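Local coordinates for protein glutathione s-transferase S2 (Nilaparvata lugens, PDB 5H5L) that probably catalyses the conjugation of glutathione to electrophilic substrates as a sigma-class glutathione transferase and, as a prostaglandin D synthase, requires glutathione, at residues F128-F133 with D169-Y174. Numbering follows the deposited sequence.
Sequences FYFNKF and DIIDKY. With EDO (1,2-ethanediol), chain H.
Y174 lays its phenol ring against the flank of helix 111-139, where the CB of F130 sits over the ring centre, 3.7 Å from the centroid and 12° off the normal, a CH-pi contact. From CB the phenylalanine ring turns its edge to the same face, in a T-shaped stack with centroids 5.5 Å apart and planes at 73°. F130 carries CG beside its backbone N (chi1 -77°), which sends the ring across Y174 and on toward I171, whose CG2 lies 4.3 Å from CE2 of F130. The rim of the tyrosine meets N131: OD1 lies at the ring edge, near its plane, 3.4 Å from CE1 of Y174, the amide plane turned well away from that of the ring. The opposite face rests on CG of K173, and OH of Y174 accepts a long hydrogen bond, 3.3 Å, from O1 of an ethanediol probably left from crystallisation. Truncating Y174 to an alanine would probably open a gap beside F130, leaving its CB and ring edge without the tyrosine face they pack on. Y174 is also the N-cap residue of helix 175-185, and with no hydrogen bond crossing the two segments, the loop leading into that helix packs on helix 111-139 of the all-helical domain chiefly through aromatic and apolar contacts.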
ATOM      1  N   PHE B 128      -0.857 -20.047   2.781  1.00 21.74           N
ATOM      2  CA  PHE B 128       0.465 -19.431   2.826  1.00 20.16           C
ATOM      3  C   PHE B 128       0.436 -18.183   3.698  1.00 18.76           C
ATOM      4  O   PHE B 128       1.187 -18.068   4.678  1.00 21.55           O
ATOM      5  CB  PHE B 128       0.954 -19.103   1.414  1.00 18.08           C
ATOM      6  CG  PHE B 128       2.277 -18.389   1.388  1.00 22.04           C
ATOM      7  CD1 PHE B 128       3.455 -19.100   1.372  1.00 21.38           C
ATOM      8  CD2 PHE B 128       2.335 -17.004   1.441  1.00 19.20           C
ATOM      9  CE1 PHE B 128       4.676 -18.451   1.368  1.00 25.47           C
ATOM     10  CE2 PHE B 128       3.547 -16.349   1.438  1.00 28.39           C
ATOM     11  CZ  PHE B 128       4.719 -17.075   1.407  1.00 26.14           C
ATOM     12  N   TYR B 129      -0.466 -17.249   3.386  1.00 22.35           N
ATOM     13  CA  TYR B 129      -0.534 -16.004   4.154  1.00 18.11           C
ATOM     14  C   TYR B 129      -1.131 -16.226   5.531  1.00 14.91           C
ATOM     15  O   TYR B 129      -0.616 -15.710   6.528  1.00 16.70           O
ATOM     16  CB  TYR B 129      -1.356 -14.935   3.411  1.00 17.35           C
ATOM     17  CG  TYR B 129      -0.584 -14.322   2.270  1.00 20.41           C
ATOM     18  CD1 TYR B 129       0.306 -13.281   2.475  1.00 19.52           C
ATOM     19  CD2 TYR B 129      -0.726 -14.803   0.996  1.00 17.82           C
ATOM     20  CE1 TYR B 129       1.026 -12.740   1.415  1.00 19.83           C
ATOM     21  CE2 TYR B 129      -0.010 -14.287  -0.052  1.00 19.11           C
ATOM     22  CZ  TYR B 129       0.853 -13.249   0.152  1.00 26.64           C
ATOM     23  OH  TYR B 129       1.566 -12.760  -0.914  1.00 20.75           O
ATOM     24  N   PHE B 130      -2.226 -16.982   5.620  1.00 16.37           N
ATOM     25  CA  PHE B 130      -2.927 -17.008   6.901  1.00 18.07           C
ATOM     26  C   PHE B 130      -2.186 -17.805   7.966  1.00 18.47           C
ATOM     27  O   PHE B 130      -2.331 -17.486   9.150  1.00 11.88           O
ATOM     28  CB  PHE B 130      -4.330 -17.539   6.735  1.00 19.47           C
ATOM     29  CG  PHE B 130      -5.282 -16.537   6.150  1.00 20.54           C
ATOM     30  CD1 PHE B 130      -4.829 -15.545   5.284  1.00 20.33           C
ATOM     31  CD2 PHE B 130      -6.614 -16.583   6.468  1.00 25.89           C
ATOM     32  CE1 PHE B 130      -5.705 -14.621   4.748  1.00 23.85           C
ATOM     33  CE2 PHE B 130      -7.512 -15.678   5.925  1.00 30.90           C
ATOM     34  CZ  PHE B 130      -7.067 -14.694   5.079  1.00 28.03           C
ATOM     35  N   ASN B 131      -1.423 -18.846   7.599  1.00 17.83           N
ATOM     36  CA  ASN B 131      -0.610 -19.520   8.619  1.00 20.06           C
ATOM     37  C   ASN B 131       0.414 -18.541   9.196  1.00 19.44           C
ATOM     38  O   ASN B 131       0.633 -18.489  10.411  1.00 19.19           O
ATOM     39  CB  ASN B 131       0.108 -20.746   8.048  1.00 22.46           C
ATOM     40  CG  ASN B 131      -0.785 -21.986   7.935  1.00 19.20           C
ATOM     41  OD1 ASN B 131      -1.629 -22.249   8.777  1.00 24.44           O
ATOM     42  ND2 ASN B 131      -0.566 -22.751   6.895  1.00 21.08           N
ATOM     43  N   LYS B 132       1.032 -17.723   8.335  1.00 16.48           N
ATOM     44  CA  LYS B 132       1.991 -16.742   8.839  1.00 18.95           C
ATOM     45  C   LYS B 132       1.309 -15.671   9.686  1.00 15.81           C
ATOM     46  O   LYS B 132       1.832 -15.291  10.739  1.00 17.26           O
ATOM     47  CB  LYS B 132       2.752 -16.119   7.675  1.00 19.44           C
ATOM     48  CG  LYS B 132       3.870 -17.040   7.141  1.00 25.64           C
ATOM     49  CD  LYS B 132       4.114 -16.783   5.666  1.00 30.09           C
ATOM     50  CE  LYS B 132       5.208 -17.667   5.112  1.00 26.55           C
ATOM     51  NZ  LYS B 132       6.563 -17.327   5.669  1.00 34.76           N
ATOM     52  N   PHE B 133       0.162 -15.143   9.225  1.00 17.99           N
ATOM     53  CA  PHE B 133      -0.589 -14.171  10.019  1.00 14.03           C
ATOM     54  C   PHE B 133      -0.961 -14.775  11.364  1.00 23.32           C
ATOM     55  O   PHE B 133      -0.840 -14.134  12.419  1.00 19.47           O
ATOM     56  CB  PHE B 133      -1.883 -13.748   9.302  1.00 13.80           C
ATOM     57  CG  PHE B 133      -1.692 -12.987   8.010  1.00 17.33           C
ATOM     58  CD1 PHE B 133      -0.490 -12.388   7.664  1.00 18.46           C
ATOM     59  CD2 PHE B 133      -2.759 -12.870   7.136  1.00 17.70           C
ATOM     60  CE1 PHE B 133      -0.366 -11.696   6.473  1.00 20.61           C
ATOM     61  CE2 PHE B 133      -2.618 -12.213   5.939  1.00 20.45           C
ATOM     62  CZ  PHE B 133      -1.424 -11.613   5.624  1.00 18.77           C
ATOM     63  N   ASP B 169     -16.463 -20.145   6.421  1.00 42.48           N
ATOM     64  CA  ASP B 169     -15.706 -20.819   7.468  1.00 52.44           C
ATOM     65  C   ASP B 169     -14.233 -20.458   7.439  1.00 46.62           C
ATOM     66  O   ASP B 169     -13.476 -20.912   8.299  1.00 50.51           O
ATOM     67  CB  ASP B 169     -15.855 -22.331   7.316  1.00 54.19           C
ATOM     68  CG  ASP B 169     -15.201 -22.856   6.037  1.00 62.15           C
ATOM     69  OD1 ASP B 169     -15.071 -22.093   5.052  1.00 57.07           O
ATOM     70  OD2 ASP B 169     -14.811 -24.042   6.018  1.00 76.47           O
ATOM     71  N   ILE B 170     -13.837 -19.608   6.495  1.00 40.82           N
ATOM     72  CA  ILE B 170     -12.457 -19.542   6.045  1.00 38.98           C
ATOM     73  C   ILE B 170     -11.503 -19.202   7.189  1.00 40.02           C
ATOM     74  O   ILE B 170     -10.439 -19.810   7.311  1.00 41.83           O
ATOM     75  CB  ILE B 170     -12.359 -18.548   4.878  1.00 34.15           C
ATOM     76  CG1 ILE B 170     -11.048 -18.749   4.126  1.00 46.39           C
ATOM     77  CG2 ILE B 170     -12.510 -17.112   5.373  1.00 37.94           C
ATOM     78  CD1 ILE B 170     -11.041 -18.075   2.779  1.00 47.32           C
ATOM     79  N   ILE B 171     -11.867 -18.264   8.076  1.00 36.19           N
ATOM     80  CA  ILE B 171     -10.916 -17.894   9.131  1.00 30.68           C
ATOM     81  C   ILE B 171     -11.013 -18.793  10.361  1.00 34.80           C
ATOM     82  O   ILE B 171     -10.160 -18.683  11.259  1.00 28.23           O
ATOM     83  CB  ILE B 171     -11.055 -16.423   9.598  1.00 23.60           C
ATOM     84  CG1 ILE B 171     -12.323 -16.163  10.408  1.00 31.99           C
ATOM     85  CG2 ILE B 171     -11.008 -15.452   8.384  1.00 33.34           C
ATOM     86  CD1 ILE B 171     -12.256 -14.805  11.173  1.00 34.95           C
ATOM     87  N   ASP B 172     -11.997 -19.689  10.419  1.00 35.08           N
ATOM     88  CA  ASP B 172     -12.264 -20.454  11.637  1.00 36.90           C
ATOM     89  C   ASP B 172     -11.061 -21.270  12.086  1.00 30.84           C
ATOM     90  O   ASP B 172     -10.746 -21.302  13.274  1.00 28.95           O
ATOM     91  CB  ASP B 172     -13.464 -21.378  11.436  1.00 47.45           C
ATOM     92  CG  ASP B 172     -14.787 -20.663  11.591  1.00 62.44           C
ATOM     93  OD1 ASP B 172     -14.843 -19.637  12.300  1.00 67.94           O
ATOM     94  OD2 ASP B 172     -15.777 -21.141  11.005  1.00 74.42           O
ATOM     95  N   LYS B 173     -10.394 -21.967  11.165  1.00 26.17           N
ATOM     96  CA  LYS B 173      -9.330 -22.863  11.600  1.00 33.75           C
ATOM     97  C   LYS B 173      -8.091 -22.110  12.060  1.00 35.71           C
ATOM     98  O   LYS B 173      -7.217 -22.710  12.698  1.00 33.31           O
ATOM     99  CB  LYS B 173      -8.981 -23.839  10.476  1.00 41.34           C
ATOM    100  CG  LYS B 173      -8.484 -23.166   9.223  1.00 37.09           C
ATOM    101  CD  LYS B 173      -8.210 -24.163   8.098  1.00 43.76           C
ATOM    102  CE  LYS B 173      -9.473 -24.860   7.678  1.00 53.60           C
ATOM    103  NZ  LYS B 173      -9.232 -25.651   6.465  1.00 64.54           N
ATOM    104  N   TYR B 174      -8.007 -20.806  11.791  1.00 28.28           N
ATOM    105  CA  TYR B 174      -6.863 -20.005  12.217  1.00 21.94           C
ATOM    106  C   TYR B 174      -7.239 -19.372  13.550  1.00 27.44           C
ATOM    107  O   TYR B 174      -7.805 -18.283  13.605  1.00 21.29           O
ATOM    108  CB  TYR B 174      -6.498 -18.976  11.152  1.00 23.79           C
ATOM    109  CG  TYR B 174      -6.196 -19.631   9.828  1.00 21.24           C
ATOM    110  CD1 TYR B 174      -4.967 -20.257   9.603  1.00 23.53           C
ATOM    111  CD2 TYR B 174      -7.142 -19.675   8.832  1.00 25.83           C
ATOM    112  CE1 TYR B 174      -4.683 -20.854   8.424  1.00 21.07           C
ATOM    113  CE2 TYR B 174      -6.871 -20.281   7.618  1.00 26.24           C
ATOM    114  CZ  TYR B 174      -5.650 -20.873   7.420  1.00 26.33           C
ATOM    115  OH  TYR B 174      -5.403 -21.484   6.214  1.00 24.31           O
TER
HETATM  116  C1  EDO H 304      -3.861 -24.260   8.328  1.00 34.39           C
HETATM  117  O1  EDO H 304      -4.399 -24.501   6.987  1.00 38.64           O
HETATM  118  C2  EDO H 304      -4.721 -24.837   9.479  1.00 46.36           C
HETATM  119  O2  EDO H 304      -4.119 -24.584  10.773  1.00 42.15           O